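Local atomic coordinates of arylesterase (PDB entry 5L2P), a protein that hydrolyses aromatic esters, p-nitrophenyl fatty acid esters and organophosphates such as paraoxon, with a broad substrate range. Residues L77-H82 with N131-A136; K149-G154 with K175-V180. One frame throughout, in Å; residues are numbered along the deposited sequence.

Contact 1: residues L77-H82 with N131-A136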
# COMPACT_ATOMS: atom_id res chain seq x y z
N LEU A 77 5.17 -33.00 -17.49
CA LEU A 77 6.55 -32.58 -17.53
C LEU A 77 6.67 -31.13 -17.12
O LEU A 77 5.92 -30.30 -17.57
CB LEU A 77 7.11 -32.76 -18.94
CG LEU A 77 8.50 -32.17 -19.21
CD1 LEU A 77 9.56 -32.95 -18.47
CD2 LEU A 77 8.80 -32.05 -20.70
N VAL A 78 7.65 -30.85 -16.26
CA VAL A 78 7.93 -29.50 -15.81
C VAL A 78 9.33 -29.09 -16.20
O VAL A 78 10.29 -29.71 -15.77
CB VAL A 78 7.78 -29.39 -14.29
CG1 VAL A 78 8.15 -27.98 -13.80
CG2 VAL A 78 6.35 -29.75 -13.86
N MET A 79 9.44 -28.06 -17.04
CA MET A 79 10.73 -27.49 -17.41
C MET A 79 11.11 -26.46 -16.35
O MET A 79 10.34 -25.53 -16.08
CB MET A 79 10.67 -26.79 -18.74
CG MET A 79 10.25 -27.67 -19.90
SD MET A 79 11.40 -28.98 -20.25
CE MET A 79 12.91 -28.10 -20.57
N HIS A 80 12.31 -26.62 -15.80
CA HIS A 80 12.74 -25.77 -14.71
C HIS A 80 13.93 -24.92 -15.15
O HIS A 80 14.97 -25.44 -15.51
CB HIS A 80 13.11 -26.63 -13.50
CG HIS A 80 13.60 -25.84 -12.31
ND1 HIS A 80 14.28 -26.43 -11.27
CD2 HIS A 80 13.51 -24.52 -12.01
CE1 HIS A 80 14.58 -25.51 -10.37
NE2 HIS A 80 14.12 -24.35 -10.79
N PHE A 81 13.76 -23.60 -15.11
CA PHE A 81 14.82 -22.67 -15.41
C PHE A 81 15.25 -21.99 -14.12
O PHE A 81 14.41 -21.37 -13.44
CB PHE A 81 14.32 -21.64 -16.41
CG PHE A 81 13.56 -22.21 -17.59
CD1 PHE A 81 14.02 -23.31 -18.25
CD2 PHE A 81 12.42 -21.60 -18.03
CE1 PHE A 81 13.35 -23.82 -19.35
CE2 PHE A 81 11.73 -22.09 -19.15
CZ PHE A 81 12.19 -23.22 -19.80
N HIS A 82 16.54 -22.12 -13.75
CA HIS A 82 17.04 -21.51 -12.51
C HIS A 82 17.13 -20.00 -12.60
O HIS A 82 17.14 -19.45 -13.68
CB HIS A 82 18.43 -22.08 -12.14
CG HIS A 82 19.51 -21.70 -13.11
ND1 HIS A 82 20.21 -20.52 -13.00
CD2 HIS A 82 20.00 -22.32 -14.21
CE1 HIS A 82 21.09 -20.43 -13.99
NE2 HIS A 82 20.99 -21.51 -14.73
N ASN A 131 14.51 -23.70 -26.84
CA ASN A 131 15.02 -24.91 -27.53
C ASN A 131 14.99 -26.16 -26.67
O ASN A 131 14.76 -27.25 -27.17
CB ASN A 131 16.43 -24.72 -28.12
CG ASN A 131 16.44 -23.73 -29.28
OD1 ASN A 131 15.42 -23.53 -29.97
ND2 ASN A 131 17.57 -23.06 -29.48
N ALA A 132 15.24 -26.01 -25.37
CA ALA A 132 15.11 -27.14 -24.43
C ALA A 132 13.64 -27.63 -24.32
O ALA A 132 13.40 -28.82 -24.20
CB ALA A 132 15.67 -26.76 -23.08
N ILE A 133 12.67 -26.73 -24.38
CA ILE A 133 11.23 -27.12 -24.39
C ILE A 133 10.88 -27.86 -25.68
O ILE A 133 10.20 -28.88 -25.64
CB ILE A 133 10.29 -25.90 -24.26
CG1 ILE A 133 10.49 -25.19 -22.93
CG2 ILE A 133 8.80 -26.27 -24.43
CD1 ILE A 133 9.78 -23.86 -22.90
N VAL A 134 11.34 -27.32 -26.81
CA VAL A 134 11.14 -27.97 -28.10
C VAL A 134 11.78 -29.36 -28.12
O VAL A 134 11.18 -30.31 -28.59
CB VAL A 134 11.71 -27.11 -29.24
CG1 VAL A 134 11.72 -27.85 -30.57
CG2 VAL A 134 10.95 -25.81 -29.34
N TRP A 135 12.99 -29.48 -27.57
CA TRP A 135 13.67 -30.81 -27.45
C TRP A 135 12.85 -31.79 -26.63
O TRP A 135 12.69 -32.91 -27.03
CB TRP A 135 15.07 -30.65 -26.84
CG TRP A 135 15.78 -31.90 -26.62
CD1 TRP A 135 16.59 -32.51 -27.49
CD2 TRP A 135 15.72 -32.75 -25.46
NE1 TRP A 135 17.04 -33.70 -26.97
CE2 TRP A 135 16.53 -33.86 -25.72
CE3 TRP A 135 15.05 -32.69 -24.24
CZ2 TRP A 135 16.71 -34.90 -24.81
CZ3 TRP A 135 15.19 -33.75 -23.34
CH2 TRP A 135 16.03 -34.84 -23.63
N ALA A 136 12.34 -31.36 -25.49
CA ALA A 136 11.51 -32.22 -24.63
C ALA A 136 10.25 -32.69 -25.33
O ALA A 136 9.84 -33.86 -25.19
CB ALA A 136 11.13 -31.47 -23.36

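Contact 2: residues K149-G154 with K175-V180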
# COMPACT_ATOMS: atom_id res chain seq x y z
N LYS A 149 0.98 -31.88 -21.88
CA LYS A 149 1.13 -31.68 -20.43
C LYS A 149 2.53 -31.18 -20.05
O LYS A 149 3.12 -31.62 -19.08
CB LYS A 149 0.82 -32.95 -19.66
CG LYS A 149 -0.61 -33.41 -19.74
CD LYS A 149 -0.75 -34.70 -18.93
CE LYS A 149 -2.11 -35.36 -18.99
NZ LYS A 149 -3.14 -34.42 -18.55
N ILE A 150 3.04 -30.23 -20.81
CA ILE A 150 4.32 -29.59 -20.56
C ILE A 150 4.13 -28.24 -19.86
O ILE A 150 3.50 -27.33 -20.42
CB ILE A 150 5.12 -29.41 -21.86
CG1 ILE A 150 5.27 -30.77 -22.57
CG2 ILE A 150 6.48 -28.77 -21.57
CD1 ILE A 150 6.02 -30.73 -23.90
N ALA A 151 4.70 -28.09 -18.66
CA ALA A 151 4.64 -26.83 -17.93
C ALA A 151 6.04 -26.24 -17.75
O ALA A 151 7.04 -26.98 -17.79
CB ALA A 151 4.02 -27.05 -16.57
N THR A 152 6.12 -24.92 -17.52
CA THR A 152 7.34 -24.26 -17.21
C THR A 152 7.36 -23.66 -15.81
O THR A 152 6.33 -23.24 -15.28
CB THR A 152 7.66 -23.17 -18.24
OG1 THR A 152 6.57 -22.25 -18.34
CG2 THR A 152 7.99 -23.79 -19.62
N PHE A 153 8.54 -23.63 -15.18
CA PHE A 153 8.71 -23.17 -13.82
C PHE A 153 10.06 -22.45 -13.70
O PHE A 153 11.03 -22.83 -14.34
CB PHE A 153 8.63 -24.36 -12.89
CG PHE A 153 8.96 -24.05 -11.47
CD1 PHE A 153 10.29 -24.12 -11.03
CD2 PHE A 153 7.96 -23.74 -10.54
CE1 PHE A 153 10.62 -23.85 -9.70
CE2 PHE A 153 8.28 -23.46 -9.22
CZ PHE A 153 9.63 -23.53 -8.80
N GLY A 154 10.12 -21.39 -12.91
CA GLY A 154 11.31 -20.59 -12.82
C GLY A 154 11.25 -19.56 -11.74
O GLY A 154 10.19 -19.04 -11.45
N LYS A 175 2.18 -25.51 -27.66
CA LYS A 175 1.28 -25.49 -26.52
C LYS A 175 2.00 -25.85 -25.23
O LYS A 175 2.74 -26.83 -25.17
CB LYS A 175 0.08 -26.42 -26.71
CG LYS A 175 -1.02 -26.17 -25.69
CD LYS A 175 -1.70 -27.45 -25.22
CE LYS A 175 -2.51 -27.19 -23.96
NZ LYS A 175 -3.06 -28.43 -23.37
N LEU A 176 1.77 -25.05 -24.20
CA LEU A 176 2.22 -25.33 -22.86
C LEU A 176 0.98 -25.37 -22.02
O LEU A 176 0.11 -24.56 -22.19
CB LEU A 176 3.14 -24.22 -22.34
CG LEU A 176 4.45 -24.08 -23.11
CD1 LEU A 176 5.21 -22.84 -22.69
CD2 LEU A 176 5.32 -25.29 -22.92
N THR A 177 0.92 -26.31 -21.10
CA THR A 177 -0.27 -26.44 -20.28
C THR A 177 -0.31 -25.41 -19.16
O THR A 177 -1.39 -24.99 -18.74
CB THR A 177 -0.46 -27.88 -19.74
OG1 THR A 177 -1.71 -27.98 -19.05
CG2 THR A 177 0.63 -28.27 -18.79
N ALA A 178 0.86 -25.01 -18.67
CA ALA A 178 0.96 -24.08 -17.55
C ALA A 178 2.30 -23.35 -17.49
O ALA A 178 3.28 -23.75 -18.10
CB ALA A 178 0.74 -24.82 -16.25
N GLN A 179 2.32 -22.23 -16.76
CA GLN A 179 3.54 -21.47 -16.50
C GLN A 179 3.56 -21.03 -15.04
O GLN A 179 2.55 -20.57 -14.50
CB GLN A 179 3.62 -20.24 -17.42
CG GLN A 179 2.42 -19.30 -17.29
CD GLN A 179 2.67 -18.01 -18.05
OE1 GLN A 179 3.80 -17.46 -18.03
NE2 GLN A 179 1.62 -17.51 -18.75
N VAL A 180 4.72 -21.17 -14.41
CA VAL A 180 4.86 -20.84 -13.02
C VAL A 180 6.07 -19.93 -12.78
O VAL A 180 7.11 -20.40 -12.34
CB VAL A 180 4.97 -22.10 -12.16
CG1 VAL A 180 4.90 -21.77 -10.68
CG2 VAL A 180 3.81 -23.04 -12.50

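Contact 1: residues L77-H82 with N131-A136
Strand 77-81 of the central sheet of this alpha/beta hydrolase fold packs against helix 124-138 through a single row of side chains, a worked example of how a helix comes to cover a sheet. The two segments run nearly antiparallel, at 159°, with axes 9.9 Å apart. No hydrogen bond crosses between them; the join rests on apolar side-chain contacts. Leu77, Met79 and Phe81 supply the strand's side, and Ala132, Ile133 and Ala136 the helix's.

Met79 lies in the middle. Its CG stands anti to the carbonyl carbon, and bends at chi2 (-65°) and chi3 (-58°) fold the thioether instead of letting it extend. The folded chain touches three helix residues with three different atoms: CG touches Ile133 CG1 where the two side chains cross obliquely, SD lies against the methyl of Ala136 at 4.0 Å from its CB, and CE ends 3.7 Å from the backbone O of Ala132, also grazing that residue's CB. That oxygen accepts the helical hydrogen bond from Ala136 N, and the methyl packs beside it.

Two of the three helix residues are alanines, which meet the strand's side chains with their CB alone. Leu77, with CG anti to the backbone N, directs CD2 to within 3.6 Å of Ala136 CB. The same methyl thus receives the leucine and the sulfur of Met79. Beyond the two segments, Val112 of strand 108-112 touches Met79, Phe81 and Ala132, and Thr165 of helix 157-171 touches both Phe81 and Ile133.

Next to Phe81 comes His82, part of the motif that, by similarity, forms the oxyanion hole. The Phe81 ring meets Ile133 at about a right angle, offering its edge: Ile133 CD1 lies in the ring plane, 4.0 Å from CZ.

Contact 2: residues K149-G154 with K175-V180
Phe153 and Val180 form the apolar centre, crossing obliquely on one face of the sheet, with Phe153 CD2 3.6 Å from Val180 CG1. The ring is carried there by a chi1 of 173°, which sets CG anti to the backbone N; Ile297 of helix 287-305 packs against both residues. An alanine at Phe153 would remove the ring and would probably loosen the packing around Val180 CG1 and Ile297. Farther back on this face, the methyls of Ala151 and Ala178 meet. Apart from that face, near the start of the strand, Ile150 CG2 lies 3.9 Å from Leu176 CD2.

Strands 150-155 and 178-182 are parallel neighbours joined by a beta-alpha-beta crossover through helix 157-171, and Gly154 opens a GxSxG sequence consistent with a nucleophile elbow, with Ser156 the inferred active-site serine. Backbone donors alternate between the segments: Thr177 N gives to Ile150 O, Thr152 N to Ala178 O, Val180 N to Thr152 O at 2.8 Å, and Gly154 N to Val180 O. In each, the donor stands above the carbonyl plane. On the other face, Thr152 OG1 approaches Gln179 CB at 3.7 Å, while the Gln179 side chain, extended beyond CG, bonds through NE2 to Pro241 O.

Overall arrangement
Contacts 1 and 2 have centres 9 Å apart and share one mixed sheet, in which strands 77-81, 150-155 and 178-182 lie side by side. Along the chain they come in series: 77-82 with 131-136 closes before 149-154 with 175-180 opens. One sets a helix on the sheet, the other pairs two of its strands, and they touch directly: Met79 N and Ala151 O, 2.7 Å apart, probably form a hydrogen bond, and Ile133 CD1 packs on Thr152 CG2. Strand 77-81 runs into His82 of the oxyanion-hole motif, assigned by similarity, and strand 150-155 runs to the inferred active-site Ser156, so these adjacent strands bring both elements to the same end of the sheet.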